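Local atomic coordinates of aldehyde dehydrogenase (Burkholderia vietnamiensis, PDB entry 5KF0), a protein that probably oxidises aldehydes to carboxylic acids with a nicotinamide dinucleotide as hydride acceptor, and binds NADPH in the crystal as a four-chain assembly. Residues N133-I136 against A140-Y143; K251-L256 against I471-E476. All coordinates share one frame; numbering follows the deposited sequence. Where two conformers were deposited one is given.

Interaction 1: residues N133-I136 against A140-Y143; sequences NLEI and AQGY
Leu-134 and Glu-135 lean on a type II beta turn, Ala-140 to Tyr-143, at the far end of the antiparallel arm that aldehyde dehydrogenases use for oligomerisation; the contact folds the connection between strands 129-133 and 143-151 back on itself. Asn-133 reaches the turn through a bridging water, which gives one hydrogen to its OD1, gives the other to Tyr-143 O at 2.7 Å, and accepts from Leu-134 N. Next along the chain, Leu-134 lays its CB 3.6 Å from Tyr-143 O, while its CD1 makes a looser apolar contact with Tyr-143 CB. Both Leu-134 and Tyr-143 pack on Val-481 of strand 475-483. The second subunit also packs here: the Tyr-143 ring stacks on Phe-447 and its hydroxyl bonds to Asp-443, both of that subunit. The Leu-134 carbonyl meets the methyl of Ala-140, O to CB 3.2 Å, and also takes a weak bond from Ile-136 N, closing an inverse gamma turn centred on Glu-135.

Glu-135 provides the direct polar link. With CG anti to its own carbonyl carbon (chi1 -58°) and the chain extended beyond, the side chain reaches across to the turn, CG lying 3.6 Å from Ala-140 O and nearly as close to Tyr-143 O. Its carboxylate thereby arrives at the turn's third residue, Gly-142, whose phi of 90° suits that place in a type II turn. Gly-142 N donates to the anti lone pair of Glu-135 OE2, a short, nearly straight bond of 2.7 Å and 165°.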
ATOM      1  N   ASN A 133       6.276   4.815  10.944  1.00  9.71           N
ATOM      2  CA  ASN A 133       6.731   5.949  11.739  1.00 11.04           C
ATOM      3  C   ASN A 133       5.866   6.050  12.983  1.00 10.21           C
ATOM      4  O   ASN A 133       4.640   6.177  12.880  1.00 11.62           O
ATOM      5  CB  ASN A 133       6.667   7.272  10.988  1.00 10.71           C
ATOM      6  CG  ASN A 133       7.019   8.434  11.904  1.00 10.49           C
ATOM      7  OD1 ASN A 133       8.116   8.467  12.481  1.00 13.87           O
ATOM      8  ND2 ASN A 133       6.074   9.360  12.095  1.00 13.49           N
ATOM      9  N   LEU A 134       6.506   5.990  14.147  1.00 10.45           N
ATOM     10  CA  LEU A 134       5.831   6.194  15.415  1.00 10.77           C
ATOM     11  C   LEU A 134       6.202   7.515  16.063  1.00 11.79           C
ATOM     12  O   LEU A 134       5.601   7.876  17.080  1.00 12.16           O
ATOM     13  CB  LEU A 134       6.154   5.041  16.384  1.00 12.13           C
ATOM     14  CG  LEU A 134       5.761   3.635  15.912  1.00 12.51           C
ATOM     15  CD1 LEU A 134       5.997   2.633  17.036  1.00 11.41           C
ATOM     16  CD2 LEU A 134       4.296   3.565  15.462  1.00 13.73           C
ATOM     17  N   GLU A 135       7.152   8.261  15.493  1.00 13.62           N
ATOM     18  CA  GLU A 135       7.555   9.541  16.074  1.00 12.19           C
ATOM     19  C   GLU A 135       6.552  10.624  15.665  1.00 16.97           C
ATOM     20  O   GLU A 135       6.815  11.500  14.837  1.00 16.84           O
ATOM     21  CB  GLU A 135       8.978   9.901  15.659  1.00 12.30           C
ATOM     22  CG  GLU A 135      10.019   8.876  16.046  1.00 12.78           C
ATOM     23  CD  GLU A 135      11.436   9.394  15.817  1.00 25.26           C
ATOM     24  OE1 GLU A 135      11.724   9.894  14.711  1.00 36.18           O
ATOM     25  OE2 GLU A 135      12.259   9.320  16.743  1.00 24.68           O
ATOM     26  N   ILE A 136       5.360  10.542  16.266  1.00 13.52           N
ATOM     27  CA  ILE A 136       4.310  11.532  16.029  1.00 14.09           C
ATOM     28  C   ILE A 136       4.272  12.605  17.108  1.00 16.08           C
ATOM     29  O   ILE A 136       3.503  13.573  16.980  1.00 16.90           O
ATOM     30  CB  ILE A 136       2.916  10.881  15.906  1.00 17.55           C
ATOM     31  CG1 ILE A 136       2.504  10.199  17.222  1.00 14.99           C
ATOM     32  CG2 ILE A 136       2.873   9.890  14.758  1.00 16.16           C
ATOM     33  CD1 ILE A 136       1.035   9.758  17.259  1.00 15.57           C
ATOM     34  N   ALA A 140       7.128   9.860  21.895  1.00 15.16           N
ATOM     35  CA  ALA A 140       7.458   8.671  21.125  1.00 13.97           C
ATOM     36  C   ALA A 140       8.755   8.830  20.333  1.00 13.25           C
ATOM     37  O   ALA A 140       9.011   8.033  19.420  1.00 13.93           O
ATOM     38  CB  ALA A 140       6.300   8.316  20.190  1.00 15.16           C
ATOM     39  N   GLN A 141       9.573   9.831  20.666  1.00 13.59           N
ATOM     40  CA  GLN A 141      10.868   9.972  20.012  1.00 13.83           C
ATOM     41  C   GLN A 141      11.690   8.710  20.232  1.00 14.81           C
ATOM     42  O   GLN A 141      11.789   8.210  21.357  1.00 15.51           O
ATOM     43  CB  GLN A 141      11.631  11.190  20.545  1.00 16.37           C
ATOM     44  CG  GLN A 141      12.860  11.497  19.686  1.00 15.95           C
ATOM     45  CD  GLN A 141      13.705  12.652  20.195  1.00 28.74           C
ATOM     46  OE1 GLN A 141      13.458  13.204  21.271  1.00 32.64           O
ATOM     47  NE2 GLN A 141      14.720  13.015  19.423  1.00 25.78           N
ATOM     48  N   GLY A 142      12.266   8.183  19.150  1.00 15.37           N
ATOM     49  CA  GLY A 142      13.129   7.025  19.245  1.00 15.97           C
ATOM     50  C   GLY A 142      12.439   5.684  19.111  1.00 17.02           C
ATOM     51  O   GLY A 142      13.118   4.649  19.189  1.00 18.66           O
ATOM     52  N   TYR A 143      11.118   5.656  18.920  1.00 12.08           N
ATOM     53  CA  TYR A 143      10.386   4.409  18.715  1.00 11.83           C
ATOM     54  C   TYR A 143      10.045   4.219  17.238  1.00 15.57           C
ATOM     55  O   TYR A 143       9.700   5.179  16.544  1.00 14.21           O
ATOM     56  CB  TYR A 143       9.083   4.397  19.519  1.00 12.62           C
ATOM     57  CG  TYR A 143       9.202   4.425  21.031  1.00 12.59           C
ATOM     58  CD1 TYR A 143       9.033   3.264  21.789  1.00 12.84           C
ATOM     59  CD2 TYR A 143       9.427   5.620  21.703  1.00 13.97           C
ATOM     60  CE1 TYR A 143       9.101   3.298  23.176  1.00 13.48           C
ATOM     61  CE2 TYR A 143       9.514   5.661  23.084  1.00 15.30           C
ATOM     62  CZ  TYR A 143       9.340   4.504  23.816  1.00 15.63           C
ATOM     63  OH  TYR A 143       9.401   4.582  25.189  1.00 15.36           O
TER
HETATM   64  O   HOH W   1       9.412   5.913  13.981  1.00 13.23           O

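Interaction 2: residues K251-L256 against I471-E476; sequences KKKVVL and IEDMTE
The Rossmann-like coenzyme-binding sheet meets the root of the oligomerisation arm here: strand 253-257 runs beside strand 232-236, and helix 467-473 ends against it just before the chain enters arm strand 475-483. Asp-473, the last residue of that helix, faces Lys-253 and Val-255, two side chains that alternate with Val-254 and so project from the same face of the strand. The nearest CA pair, Val-255 and Asp-473, is 8.0 Å apart, and side chains bridge the gap.

Lys-253 stretches out with CG anti to its backbone N (chi1 -177°) and stays extended as far as CE. It crosses the aspartate at about a right angle, and with the last torsion bent (chi4 60°) a methylene rather than the ammonium comes nearest: CE lies 3.2 Å from Asp-473 OD1. The salt bridge itself is long, Lys-253 NZ to Asp-473 OD1 3.7 Å. A water links the same two groups, accepting from Lys-253 NZ and donating to Asp-473 OD1 at 2.8 Å. The other carboxylate oxygen has an apolar neighbour on the strand, as Val-255 CG2 rests 3.4 Å from Asp-473 OD2. Val-255 also packs on Leu-232, and its side chain is about 9 Å from the bound NADPH, near the coenzyme but not touching it.

Met-474 leaves helical geometry, and Thr-475, whose hydroxyl is also bonded to Arg-149, ties back to the last helical turn. Thr-475 OG1 donates to Ile-471 O at 2.8 Å, approaching tilted 28° from the carbonyl plane.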
ATOM      1  N   LYS A 251     -15.575 -17.480  21.396  1.00 13.41           N
ATOM      2  CA  LYS A 251     -14.581 -16.411  21.285  1.00 13.28           C
ATOM      3  C   LYS A 251     -13.996 -16.244  19.888  1.00 14.99           C
ATOM      4  O   LYS A 251     -13.472 -15.161  19.577  1.00 13.54           O
ATOM      5  CB  LYS A 251     -13.438 -16.663  22.271  1.00 10.40           C
ATOM      6  CG  LYS A 251     -13.876 -16.708  23.730  1.00 12.56           C
ATOM      7  CD  LYS A 251     -12.668 -16.881  24.668  1.00 15.28           C
ATOM      8  CE  LYS A 251     -13.093 -16.912  26.136  1.00 19.25           C
ATOM      9  NZ  LYS A 251     -11.986 -17.407  27.015  1.00 22.14           N
ATOM     10  N   LYS A 252     -14.047 -17.279  19.056  1.00 12.59           N
ATOM     11  CA  LYS A 252     -13.353 -17.252  17.773  1.00 12.10           C
ATOM     12  C   LYS A 252     -13.883 -16.143  16.869  1.00 11.86           C
ATOM     13  O   LYS A 252     -15.037 -15.713  16.966  1.00 12.56           O
ATOM     14  CB  LYS A 252     -13.499 -18.603  17.062  1.00 12.45           C
ATOM     15  CG  LYS A 252     -14.958 -18.991  16.791  1.00 10.74           C
ATOM     16  CD  LYS A 252     -15.119 -20.340  16.069  1.00 12.68           C
ATOM     17  CE  LYS A 252     -14.539 -21.507  16.875  1.00 13.70           C
ATOM     18  NZ  LYS A 252     -15.167 -21.730  18.220  1.00 14.11           N
ATOM     19  N   LYS A 253     -13.016 -15.684  15.977  1.00  9.84           N
ATOM     20  CA  LYS A 253     -13.441 -14.824  14.881  1.00 11.32           C
ATOM     21  C   LYS A 253     -14.387 -15.581  13.954  1.00 13.03           C
ATOM     22  O   LYS A 253     -14.250 -16.792  13.754  1.00 12.84           O
ATOM     23  CB  LYS A 253     -12.213 -14.348  14.106  1.00 13.98           C
ATOM     24  CG  LYS A 253     -12.522 -13.389  12.970  1.00 18.33           C
ATOM     25  CD  LYS A 253     -11.241 -12.912  12.319  1.00 27.10           C
ATOM     26  CE  LYS A 253     -11.517 -11.910  11.207  1.00 31.88           C
ATOM     27  NZ  LYS A 253     -12.223 -10.694  11.704  1.00 32.14           N
ATOM     28  N   VAL A 254     -15.362 -14.863  13.392  1.00 10.75           N
ATOM     29  CA  VAL A 254     -16.357 -15.451  12.503  1.00  9.97           C
ATOM     30  C   VAL A 254     -16.373 -14.678  11.194  1.00 10.94           C
ATOM     31  O   VAL A 254     -16.462 -13.444  11.200  1.00 13.37           O
ATOM     32  CB  VAL A 254     -17.761 -15.445  13.136  1.00 12.59           C
ATOM     33  CG1 VAL A 254     -18.797 -15.973  12.141  1.00 14.78           C
ATOM     34  CG2 VAL A 254     -17.765 -16.281  14.404  1.00 12.42           C
ATOM     35  N   VAL A 255     -16.289 -15.407  10.079  1.00 11.77           N
ATOM     36  CA  VAL A 255     -16.458 -14.872   8.730  1.00 11.42           C
ATOM     37  C   VAL A 255     -17.631 -15.614   8.103  1.00 11.15           C
ATOM     38  O   VAL A 255     -17.703 -16.841   8.197  1.00 11.65           O
ATOM     39  CB  VAL A 255     -15.186 -15.054   7.882  1.00 10.09           C
ATOM     40  CG1 VAL A 255     -15.466 -14.722   6.411  1.00 13.90           C
ATOM     41  CG2 VAL A 255     -14.021 -14.210   8.429  1.00 12.49           C
ATOM     42  N   LEU A 256     -18.552 -14.874   7.476  1.00 10.41           N
ATOM     43  CA  LEU A 256     -19.765 -15.448   6.896  1.00 11.34           C
ATOM     44  C   LEU A 256     -19.893 -15.046   5.434  1.00 10.92           C
ATOM     45  O   LEU A 256     -19.843 -13.856   5.113  1.00 10.70           O
ATOM     46  CB  LEU A 256     -21.021 -14.978   7.646  1.00 10.06           C
ATOM     47  CG  LEU A 256     -21.084 -15.323   9.133  1.00 11.03           C
ATOM     48  CD1 LEU A 256     -22.361 -14.724   9.718  1.00 12.84           C
ATOM     49  CD2 LEU A 256     -21.049 -16.839   9.363  1.00 12.11           C
ATOM     50  N   ILE A 471      -6.594 -14.070   3.528  1.00 12.94           N
ATOM     51  CA  ILE A 471      -5.327 -14.090   4.266  1.00  9.83           C
ATOM     52  C   ILE A 471      -5.373 -13.114   5.436  1.00  9.80           C
ATOM     53  O   ILE A 471      -4.890 -13.422   6.532  1.00 13.91           O
ATOM     54  CB  ILE A 471      -4.146 -13.789   3.319  1.00 10.28           C
ATOM     55  CG1 ILE A 471      -3.900 -14.972   2.385  1.00 11.64           C
ATOM     56  CG2 ILE A 471      -2.866 -13.482   4.120  1.00 11.76           C
ATOM     57  CD1 ILE A 471      -2.835 -14.683   1.309  1.00 12.63           C
ATOM     58  N   GLU A 472      -5.955 -11.927   5.227  1.00 11.37           N
ATOM     59  CA  GLU A 472      -6.074 -10.969   6.325  0.54 11.57           C
ATOM     60  C   GLU A 472      -6.872 -11.553   7.484  1.00 13.20           C
ATOM     61  O   GLU A 472      -6.486 -11.408   8.652  1.00 15.04           O
ATOM     62  CB  GLU A 472      -6.714  -9.666   5.835  0.54 12.21           C
ATOM     63  CG  GLU A 472      -6.684  -8.583   6.892  0.54 11.16           C
ATOM     64  CD  GLU A 472      -7.389  -7.311   6.491  0.54 28.31           C
ATOM     65  OE1 GLU A 472      -8.016  -7.278   5.410  0.54 32.31           O
ATOM     66  OE2 GLU A 472      -7.313  -6.339   7.274  0.54 26.51           O
ATOM     67  N   ASP A 473      -7.992 -12.228   7.189  1.00 11.44           N
ATOM     68  CA  ASP A 473      -8.794 -12.793   8.269  1.00 10.64           C
ATOM     69  C   ASP A 473      -8.116 -13.986   8.928  1.00 13.47           C
ATOM     70  O   ASP A 473      -8.375 -14.267  10.104  1.00 14.47           O
ATOM     71  CB  ASP A 473     -10.172 -13.212   7.749  1.00 11.18           C
ATOM     72  CG  ASP A 473     -11.093 -12.034   7.536  1.00 19.95           C
ATOM     73  OD1 ASP A 473     -10.919 -11.008   8.222  1.00 24.05           O
ATOM     74  OD2 ASP A 473     -11.990 -12.132   6.682  1.00 19.50           O
ATOM     75  N   MET A 474      -7.270 -14.702   8.196  1.00 11.27           N
ATOM     76  CA  MET A 474      -6.593 -15.885   8.704  1.00 12.04           C
ATOM     77  C   MET A 474      -5.257 -15.559   9.346  1.00 10.84           C
ATOM     78  O   MET A 474      -4.479 -16.474   9.640  1.00 13.60           O
ATOM     79  CB  MET A 474      -6.399 -16.898   7.576  1.00 12.07           C
ATOM     80  CG  MET A 474      -7.725 -17.397   7.030  1.00  9.92           C
ATOM     81  SD  MET A 474      -7.539 -18.494   5.618  1.00 12.89           S
ATOM     82  CE  MET A 474      -9.256 -18.563   5.122  1.00 11.97           C
ATOM     83  N   THR A 475      -4.981 -14.280   9.585  1.00 12.35           N
ATOM     84  CA  THR A 475      -3.758 -13.890  10.268  1.00 10.58           C
ATOM     85  C   THR A 475      -4.077 -12.852  11.332  1.00 11.58           C
ATOM     86  O   THR A 475      -5.076 -12.126  11.244  1.00 13.19           O
ATOM     87  CB  THR A 475      -2.709 -13.312   9.297  1.00  9.82           C
ATOM     88  OG1 THR A 475      -3.287 -12.255   8.514  1.00 11.91           O
ATOM     89  CG2 THR A 475      -2.159 -14.391   8.364  1.00 10.50           C
ATOM     90  N   GLU A 476      -3.203 -12.796  12.343  1.00 11.63           N
ATOM     91  CA  GLU A 476      -3.208 -11.722  13.322  1.00 12.09           C
ATOM     92  C   GLU A 476      -2.026 -10.817  13.063  1.00 10.32           C
ATOM     93  O   GLU A 476      -0.909 -11.318  12.912  1.00 12.05           O
ATOM     94  CB  GLU A 476      -3.113 -12.264  14.754  1.00 12.30           C
ATOM     95  CG  GLU A 476      -4.427 -12.833  15.303  1.00 12.63           C
ATOM     96  CD  GLU A 476      -5.394 -11.755  15.739  1.00 15.74           C
ATOM     97  OE1 GLU A 476      -6.501 -12.100  16.207  1.00 16.45           O
ATOM     98  OE2 GLU A 476      -5.052 -10.558  15.617  1.00 13.83           O
TER
HETATM   99  O   HOH W   2     -13.515 -10.087   8.944  1.00 25.91           O

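Overall arrangement
From the N terminus, the chain first runs out along arm strand 129-133, and interaction 1 closes the short loop that returns it as strand 143-151. It then builds the coenzyme-binding sheet, whose strand 253-257 opens interaction 2. That contact closes only some 215 residues later, when helix 467-473 comes back to the sheet and strand 475-483 joins the arm. The two loops are therefore in series, neither nested nor crossed. Their centres lie 30 Å apart and their nearest atoms about 16 Å, without touching: interaction 1 shapes the arm's outer end, interaction 2 joins its base to the coenzyme-binding sheet. Both border the second subunit.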